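Local coordinates for beta-galactosidase/beta-glucuronidase (Faecalibacterium prausnitzii L2-6, PDB 6MVF), which binds flavin mononucleotide and probably hydrolyses beta-glucuronides as a glycoside hydrolase family 2 enzyme of the human gut microbiome, at residues K577-H582 against S602-V607; Y571-A576 against A621-K626; V581-R586 against V645-T650. All blocks are in the same frame, centred on the assembly; numbering follows the deposited sequence.

Overall arrangement
Helix 566-575 runs through a short connection into strand 581-583, and all three contacts begin along this part of the chain. Interaction 2 starts first, at 571-576, and closes a loop of 44 residues by bringing the turn before strand 624-629 against the helix. Interaction 1, from 577-582 to 602-607, is nested inside that loop and touches interaction 2, with centres about 7 Å apart. Interaction 3 shares Val581 and His582 with interaction 1 but closes later, at 645-650, so it crosses interaction 2. Together they tie the final helix to the C-terminal beta domain and join the two sheets of that domain.

Interaction 1. Residues K577-H582 against S602-V607; sequences KDPMVH and SNQDTV
Val581 and Ser602 form an antiparallel, non-hydrogen-bonded pair where strand 581-583 begins and strand 596-602 ends, with CA atoms 4.4 Å apart. Beyond this pair the two segments are held by side chains of Ser602, Asn603 and Gln604. The amide of Asn603 lies against the backbone of 578-580 and uses both ends: ND2 donates to Asp578 O at 2.8 Å, nearly straight (166°), and OD1 accepts from Met580 N at 3.0 Å. Asp578 O lies in the amide plane of Asn603, although ND2 itself stands above the carbonyl plane it donates to. ND2 also binds Ala576 O, so the same group reaches the residue just past helix 566-575. Ser602 OG, anti to its own backbone N (chi1 -176°), donates to Met580 O at 2.8 Å in the carbonyl plane; it also accepts from Gln604 N at 3.0 Å, making an ST turn. The bent Met580 chain crosses Asn603, its CG 3.5 Å from Asn603 ND2, while Pro579 CB rests against the Gln604 amide. An alanine in place of Asn603 would probably leave Met580 N and Asp578 O without these mates and let the 577-580 connection shift. With only a weak backbone bond from Asn603 N to Met580 O, the side-chain amide and hydroxyl do most of the joining, fixing the entrance to the strand through its backbone polar atoms.

Interaction 2. Residues Y571-A576 against A621-K626; sequences YQAYWA and AHRVFK
Arg623 climbs over the ring of Tyr574 and ends beside the last turn of helix 566-575. Its CB lies over the ring face, 3.5 Å from Tyr574 CE1. The next atom, CG, stands almost on the ring normal, 3.7 Å from the Tyr574 centroid and 9° off that normal, a CH-pi contact. CG also lies over the centre of the His622 ring; because the Tyr574 and His622 planes are turned 89° apart, this methylene sits in the corner the two rings make. A bend at chi2 (-60°) then turns the chain toward the helix backbone, where Arg623 CD comes within 3.2 Å of Ala573 O. The same Ala573 O lies over one face of the guanidinium, a placement that gives no hydrogen bond with NE. Instead Arg623 NE donates to a water O 2.7 Å away, in the guanidinium plane. That water O donates in turn to Tyr574 O at 2.9 Å, so the helix end is reached through this bridge. NH1 makes a long, weak ion pair with Asp605. Val624 CG2 adds apolar contact at the edge of the Tyr574 ring. Helix 507-522 holds both rings by their polar ends, Tyr574 OH bonding to Gln519 and His622 NE2 to Glu522. The turn leading into strand 624-629 thereby packs across two barrel-domain helices, 507-522 and 566-575.

Interaction 3. Residues V581-R586 against V645-T650; sequences VHIAGR and VKDSIT
Asp647 OD2 takes the backbone N-H of Ile583 in a nearly straight bond, 2.8 Å with 172° at the hydrogen, through the anti lone pair that points away from OD1. With CG anti to the backbone N (chi1 -166°), the carboxylate reaches across from strand 646-654 to strand 581-583, and Asp647 CB lies beside Val581 O. OD1 receives a weak bond from Ser648 N, which may help fix the turn of the carboxylate. Apolar pairs flank this polar link: the Val581 and Val645 side chains lie alongside, pointing opposite ways, CG1 of Val581 3.7 Å from CG2 of Val645, and Ile583 CG2 meets Ile649 CD1 at 3.6 Å. Further out, Arg586 NH2 donates at 2.7 Å to a water lying 2.9 Å from Ile583 O and 3.0 Å from Asp647 OD2. A second water bridges Arg586 O and Thr650 O. The nearby guanidinium may favour a charged carboxylate; its own salt bridge is to Glu223 of the second subunit. Lys646 pairs likewise with Asp242 of the second subunit, and Ile649 and Thr650 join a strand of that chain in parallel, continuing the sheet. The two strands here run 16° from parallel in different sheets. An edge strand split between the sheets, 581-583 beside 596-602 and 590-592 parallel to the last strand, 646-654, is consistent with an immunoglobulin-like beta sandwich.

Interaction 1. Residues K577-H582 against S602-V607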
# COMPACT_ATOMS: atom_id res chain seq x y z
N LYS A 577 -29.78 3.45 -9.28
CA LYS A 577 -29.94 4.81 -9.79
C LYS A 577 -28.93 5.16 -10.88
O LYS A 577 -29.26 5.97 -11.76
CB LYS A 577 -29.85 5.82 -8.64
CG LYS A 577 -31.04 5.72 -7.66
CD LYS A 577 -32.37 5.52 -8.38
CE LYS A 577 -33.50 5.10 -7.43
NZ LYS A 577 -34.09 6.24 -6.66
N ASP A 578 -27.73 4.58 -10.85
CA ASP A 578 -26.77 4.85 -11.92
C ASP A 578 -27.37 4.40 -13.24
O ASP A 578 -27.94 3.30 -13.31
CB ASP A 578 -25.43 4.15 -11.67
CG ASP A 578 -24.58 4.80 -10.56
OD1 ASP A 578 -25.01 5.83 -9.97
OD2 ASP A 578 -23.48 4.28 -10.27
N PRO A 579 -27.32 5.22 -14.29
CA PRO A 579 -27.96 4.83 -15.56
C PRO A 579 -27.34 3.55 -16.13
O PRO A 579 -26.13 3.38 -16.13
CB PRO A 579 -27.71 6.03 -16.47
CG PRO A 579 -27.61 7.19 -15.54
CD PRO A 579 -27.02 6.66 -14.24
N MET A 580 -28.21 2.64 -16.58
CA MET A 580 -27.75 1.37 -17.13
C MET A 580 -28.71 0.93 -18.23
O MET A 580 -29.88 1.31 -18.26
CB MET A 580 -27.60 0.29 -16.03
CG MET A 580 -28.86 0.03 -15.17
SD MET A 580 -30.13 -0.94 -16.05
CE MET A 580 -29.42 -2.59 -16.13
N VAL A 581 -28.19 0.12 -19.14
CA VAL A 581 -28.99 -0.49 -20.19
C VAL A 581 -28.36 -1.84 -20.53
O VAL A 581 -27.15 -1.93 -20.74
CB VAL A 581 -29.12 0.42 -21.43
CG1 VAL A 581 -27.78 0.63 -22.11
CG2 VAL A 581 -30.13 -0.15 -22.41
N HIS A 582 -29.19 -2.89 -20.56
CA HIS A 582 -28.72 -4.27 -20.64
C HIS A 582 -29.59 -5.05 -21.61
O HIS A 582 -30.81 -5.13 -21.44
CB HIS A 582 -28.75 -4.95 -19.27
CG HIS A 582 -28.21 -6.35 -19.29
ND1 HIS A 582 -29.02 -7.45 -19.47
CD2 HIS A 582 -26.95 -6.82 -19.17
CE1 HIS A 582 -28.28 -8.55 -19.44
NE2 HIS A 582 -27.02 -8.19 -19.25
N SER A 602 -33.61 -1.55 -18.64
CA SER A 602 -32.99 -0.24 -18.46
C SER A 602 -33.73 0.54 -17.38
O SER A 602 -34.94 0.41 -17.23
CB SER A 602 -32.98 0.55 -19.77
OG SER A 602 -32.29 1.76 -19.57
N ASN A 603 -32.98 1.35 -16.63
CA ASN A 603 -33.62 2.34 -15.77
C ASN A 603 -33.83 3.67 -16.49
O ASN A 603 -34.31 4.62 -15.87
CB ASN A 603 -32.84 2.52 -14.45
CG ASN A 603 -31.39 2.86 -14.65
OD1 ASN A 603 -30.96 3.30 -15.72
ND2 ASN A 603 -30.62 2.67 -13.59
N GLN A 604 -33.51 3.75 -17.76
CA GLN A 604 -34.02 4.79 -18.63
C GLN A 604 -35.38 4.36 -19.16
O GLN A 604 -35.75 3.19 -19.10
CB GLN A 604 -33.07 5.04 -19.79
CG GLN A 604 -31.63 5.07 -19.38
CD GLN A 604 -31.27 6.26 -18.52
OE1 GLN A 604 -30.74 7.25 -19.01
NE2 GLN A 604 -31.54 6.17 -17.23
N ASP A 605 -36.14 5.32 -19.68
CA ASP A 605 -37.48 5.00 -20.14
C ASP A 605 -37.59 4.89 -21.66
O ASP A 605 -38.64 4.48 -22.16
CB ASP A 605 -38.47 6.04 -19.63
CG ASP A 605 -38.53 6.08 -18.12
OD1 ASP A 605 -38.50 4.98 -17.50
OD2 ASP A 605 -38.61 7.21 -17.57
N THR A 606 -36.54 5.22 -22.40
CA THR A 606 -36.59 5.12 -23.85
C THR A 606 -35.35 4.40 -24.34
O THR A 606 -34.23 4.77 -23.97
CB THR A 606 -36.71 6.49 -24.51
OG1 THR A 606 -37.93 7.11 -24.05
CG2 THR A 606 -36.76 6.34 -26.02
N VAL A 607 -35.58 3.36 -25.14
CA VAL A 607 -34.53 2.50 -25.67
C VAL A 607 -34.73 2.44 -27.18
O VAL A 607 -35.86 2.25 -27.65
CB VAL A 607 -34.57 1.09 -25.05
CG1 VAL A 607 -33.73 0.08 -25.87
CG2 VAL A 607 -34.12 1.12 -23.59

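Interaction 2. Residues Y571-A576 against A621-K626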
# COMPACT_ATOMS: atom_id res chain seq x y z
N TYR A 571 -33.47 -6.53 -11.68
CA TYR A 571 -33.47 -5.79 -10.42
C TYR A 571 -32.63 -4.54 -10.50
O TYR A 571 -33.00 -3.50 -9.95
CB TYR A 571 -33.00 -6.70 -9.29
CG TYR A 571 -34.10 -7.64 -8.97
CD1 TYR A 571 -35.32 -7.16 -8.52
CD2 TYR A 571 -33.98 -8.99 -9.21
CE1 TYR A 571 -36.36 -8.00 -8.27
CE2 TYR A 571 -35.02 -9.85 -8.95
CZ TYR A 571 -36.20 -9.35 -8.47
OH TYR A 571 -37.24 -10.21 -8.21
N GLN A 572 -31.50 -4.59 -11.21
CA GLN A 572 -30.67 -3.40 -11.35
C GLN A 572 -31.45 -2.28 -12.00
O GLN A 572 -31.43 -1.14 -11.52
CB GLN A 572 -29.40 -3.70 -12.13
CG GLN A 572 -28.38 -2.60 -11.93
CD GLN A 572 -27.05 -2.89 -12.60
OE1 GLN A 572 -27.00 -3.22 -13.79
NE2 GLN A 572 -25.96 -2.77 -11.82
N ALA A 573 -32.17 -2.58 -13.09
CA ALA A 573 -33.01 -1.56 -13.71
C ALA A 573 -34.14 -1.09 -12.77
O ALA A 573 -34.52 0.08 -12.80
CB ALA A 573 -33.59 -2.08 -15.04
N TYR A 574 -34.67 -1.97 -11.91
CA TYR A 574 -35.78 -1.57 -11.05
C TYR A 574 -35.31 -0.83 -9.80
O TYR A 574 -36.10 -0.08 -9.22
CB TYR A 574 -36.61 -2.78 -10.64
CG TYR A 574 -37.81 -3.06 -11.53
CD1 TYR A 574 -37.69 -3.85 -12.68
CD2 TYR A 574 -39.06 -2.55 -11.21
CE1 TYR A 574 -38.79 -4.11 -13.50
CE2 TYR A 574 -40.16 -2.79 -12.02
CZ TYR A 574 -40.02 -3.58 -13.15
OH TYR A 574 -41.13 -3.80 -13.93
N TRP A 575 -34.06 -1.02 -9.38
CA TRP A 575 -33.56 -0.52 -8.10
C TRP A 575 -32.44 0.50 -8.23
O TRP A 575 -32.43 1.48 -7.48
CB TRP A 575 -33.04 -1.69 -7.25
CG TRP A 575 -34.06 -2.69 -6.84
CD1 TRP A 575 -35.43 -2.58 -6.93
CD2 TRP A 575 -33.80 -3.99 -6.29
NE1 TRP A 575 -36.02 -3.73 -6.45
CE2 TRP A 575 -35.05 -4.60 -6.05
CE3 TRP A 575 -32.63 -4.69 -5.99
CZ2 TRP A 575 -35.15 -5.87 -5.51
CZ3 TRP A 575 -32.74 -5.94 -5.46
CH2 TRP A 575 -34.00 -6.53 -5.23
N ALA A 576 -31.47 0.28 -9.13
CA ALA A 576 -30.27 1.10 -9.15
C ALA A 576 -30.56 2.47 -9.72
O ALA A 576 -31.48 2.65 -10.54
CB ALA A 576 -29.14 0.44 -9.96
N ALA A 621 -41.03 2.76 -22.24
CA ALA A 621 -41.60 1.73 -21.39
C ALA A 621 -40.98 1.86 -20.01
O ALA A 621 -40.02 2.59 -19.80
CB ALA A 621 -41.36 0.33 -21.97
N HIS A 622 -41.54 1.12 -19.07
CA HIS A 622 -41.04 1.11 -17.71
C HIS A 622 -40.20 -0.16 -17.49
O HIS A 622 -40.73 -1.23 -17.22
CB HIS A 622 -42.20 1.19 -16.73
CG HIS A 622 -41.78 1.24 -15.29
ND1 HIS A 622 -41.14 2.32 -14.74
CD2 HIS A 622 -41.91 0.33 -14.30
CE1 HIS A 622 -40.90 2.09 -13.46
NE2 HIS A 622 -41.36 0.88 -13.17
N ARG A 623 -38.87 -0.02 -17.61
CA ARG A 623 -37.86 -1.01 -17.20
C ARG A 623 -37.64 -2.15 -18.20
O ARG A 623 -36.49 -2.45 -18.54
CB ARG A 623 -38.20 -1.61 -15.84
CG ARG A 623 -38.46 -0.58 -14.74
CD ARG A 623 -37.25 0.29 -14.51
NE ARG A 623 -37.50 1.28 -13.47
CZ ARG A 623 -37.31 2.59 -13.62
NH1 ARG A 623 -36.87 3.07 -14.77
NH2 ARG A 623 -37.56 3.41 -12.62
N VAL A 624 -38.71 -2.80 -18.68
CA VAL A 624 -38.61 -3.93 -19.59
C VAL A 624 -39.04 -3.49 -20.98
O VAL A 624 -40.10 -2.89 -21.15
CB VAL A 624 -39.45 -5.11 -19.09
CG1 VAL A 624 -39.34 -6.28 -20.03
CG2 VAL A 624 -39.00 -5.51 -17.69
N PHE A 625 -38.21 -3.79 -21.98
CA PHE A 625 -38.43 -3.45 -23.38
C PHE A 625 -38.29 -4.73 -24.21
O PHE A 625 -37.30 -5.45 -24.06
CB PHE A 625 -37.41 -2.42 -23.87
CG PHE A 625 -37.35 -1.17 -23.03
CD1 PHE A 625 -36.68 -1.17 -21.83
CD2 PHE A 625 -37.93 0.01 -23.47
CE1 PHE A 625 -36.62 -0.02 -21.06
CE2 PHE A 625 -37.88 1.16 -22.70
CZ PHE A 625 -37.22 1.15 -21.50
N LYS A 626 -39.25 -5.01 -25.09
CA LYS A 626 -39.17 -6.19 -25.94
C LYS A 626 -39.26 -5.77 -27.41
O LYS A 626 -40.17 -5.04 -27.80
CB LYS A 626 -40.28 -7.18 -25.59
CG LYS A 626 -40.35 -7.50 -24.10
CD LYS A 626 -41.57 -8.36 -23.72
CE LYS A 626 -41.88 -8.21 -22.23
NZ LYS A 626 -42.28 -9.48 -21.54
O HOH W 1 -38.15 1.04 -10.90

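Interaction 3. Residues V581-R586 against V645-T650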
# COMPACT_ATOMS: atom_id res chain seq x y z
N VAL A 581 -28.19 0.12 -19.14
CA VAL A 581 -28.99 -0.49 -20.19
C VAL A 581 -28.36 -1.84 -20.53
O VAL A 581 -27.15 -1.93 -20.74
CB VAL A 581 -29.12 0.42 -21.43
CG1 VAL A 581 -27.78 0.63 -22.11
CG2 VAL A 581 -30.13 -0.15 -22.41
N HIS A 582 -29.19 -2.89 -20.56
CA HIS A 582 -28.72 -4.27 -20.64
C HIS A 582 -29.59 -5.05 -21.61
O HIS A 582 -30.81 -5.13 -21.44
CB HIS A 582 -28.75 -4.95 -19.27
CG HIS A 582 -28.21 -6.35 -19.29
ND1 HIS A 582 -29.02 -7.45 -19.47
CD2 HIS A 582 -26.95 -6.82 -19.17
CE1 HIS A 582 -28.28 -8.55 -19.44
NE2 HIS A 582 -27.02 -8.19 -19.25
N ILE A 583 -28.94 -5.64 -22.61
CA ILE A 583 -29.60 -6.56 -23.54
C ILE A 583 -29.53 -7.97 -22.96
O ILE A 583 -28.44 -8.51 -22.74
CB ILE A 583 -28.97 -6.50 -24.94
CG1 ILE A 583 -29.02 -5.07 -25.50
CG2 ILE A 583 -29.74 -7.45 -25.85
CD1 ILE A 583 -28.13 -4.84 -26.69
N ALA A 584 -30.70 -8.54 -22.70
CA ALA A 584 -30.83 -9.89 -22.17
C ALA A 584 -30.56 -10.93 -23.26
O ALA A 584 -30.65 -10.65 -24.46
CB ALA A 584 -32.22 -10.10 -21.59
N GLY A 585 -30.20 -12.14 -22.81
CA GLY A 585 -30.11 -13.28 -23.69
C GLY A 585 -28.81 -13.45 -24.44
O GLY A 585 -28.79 -14.19 -25.44
N ARG A 586 -27.71 -12.84 -23.98
CA ARG A 586 -26.43 -12.98 -24.69
C ARG A 586 -25.98 -14.44 -24.76
O ARG A 586 -25.31 -14.83 -25.73
CB ARG A 586 -25.36 -12.11 -24.03
CG ARG A 586 -24.86 -12.74 -22.76
CD ARG A 586 -23.79 -11.98 -22.04
NE ARG A 586 -24.18 -10.64 -21.63
CZ ARG A 586 -23.39 -9.88 -20.87
NH1 ARG A 586 -22.22 -10.35 -20.47
NH2 ARG A 586 -23.77 -8.65 -20.53
N VAL A 645 -26.21 5.83 -21.97
CA VAL A 645 -25.57 4.53 -21.86
C VAL A 645 -25.96 3.71 -23.08
O VAL A 645 -27.01 3.92 -23.69
CB VAL A 645 -25.96 3.79 -20.56
CG1 VAL A 645 -25.27 4.44 -19.40
CG2 VAL A 645 -27.47 3.83 -20.36
N LYS A 646 -25.09 2.78 -23.44
CA LYS A 646 -25.32 1.90 -24.58
C LYS A 646 -24.93 0.49 -24.19
O LYS A 646 -24.15 0.26 -23.26
CB LYS A 646 -24.53 2.36 -25.82
CG LYS A 646 -24.96 3.70 -26.32
CD LYS A 646 -24.11 4.19 -27.48
CE LYS A 646 -24.60 5.56 -27.91
NZ LYS A 646 -23.63 6.30 -28.73
N ASP A 647 -25.51 -0.48 -24.91
CA ASP A 647 -25.10 -1.87 -24.75
C ASP A 647 -25.00 -2.50 -26.13
O ASP A 647 -25.65 -2.06 -27.08
CB ASP A 647 -26.08 -2.65 -23.87
CG ASP A 647 -25.49 -4.00 -23.42
OD1 ASP A 647 -24.23 -4.18 -23.48
OD2 ASP A 647 -26.29 -4.87 -23.01
N SER A 648 -24.17 -3.54 -26.23
CA SER A 648 -23.90 -4.19 -27.50
C SER A 648 -23.58 -5.66 -27.28
O SER A 648 -22.74 -6.00 -26.44
CB SER A 648 -22.74 -3.51 -28.25
OG SER A 648 -22.20 -4.35 -29.26
N ILE A 649 -24.26 -6.53 -28.02
CA ILE A 649 -23.95 -7.95 -28.03
C ILE A 649 -23.99 -8.45 -29.47
O ILE A 649 -24.45 -7.76 -30.39
CB ILE A 649 -24.90 -8.77 -27.14
CG1 ILE A 649 -26.22 -9.04 -27.87
CG2 ILE A 649 -25.17 -8.04 -25.82
CD1 ILE A 649 -27.21 -9.77 -27.01
N THR A 650 -23.49 -9.65 -29.68
CA THR A 650 -23.50 -10.28 -30.99
C THR A 650 -24.31 -11.56 -30.92
O THR A 650 -24.11 -12.38 -30.02
CB THR A 650 -22.08 -10.57 -31.48
OG1 THR A 650 -21.34 -9.35 -31.54
CG2 THR A 650 -22.14 -11.21 -32.86
O HOH W 2 -25.72 -7.66 -22.17
O HOH W 3 -23.66 -13.59 -27.74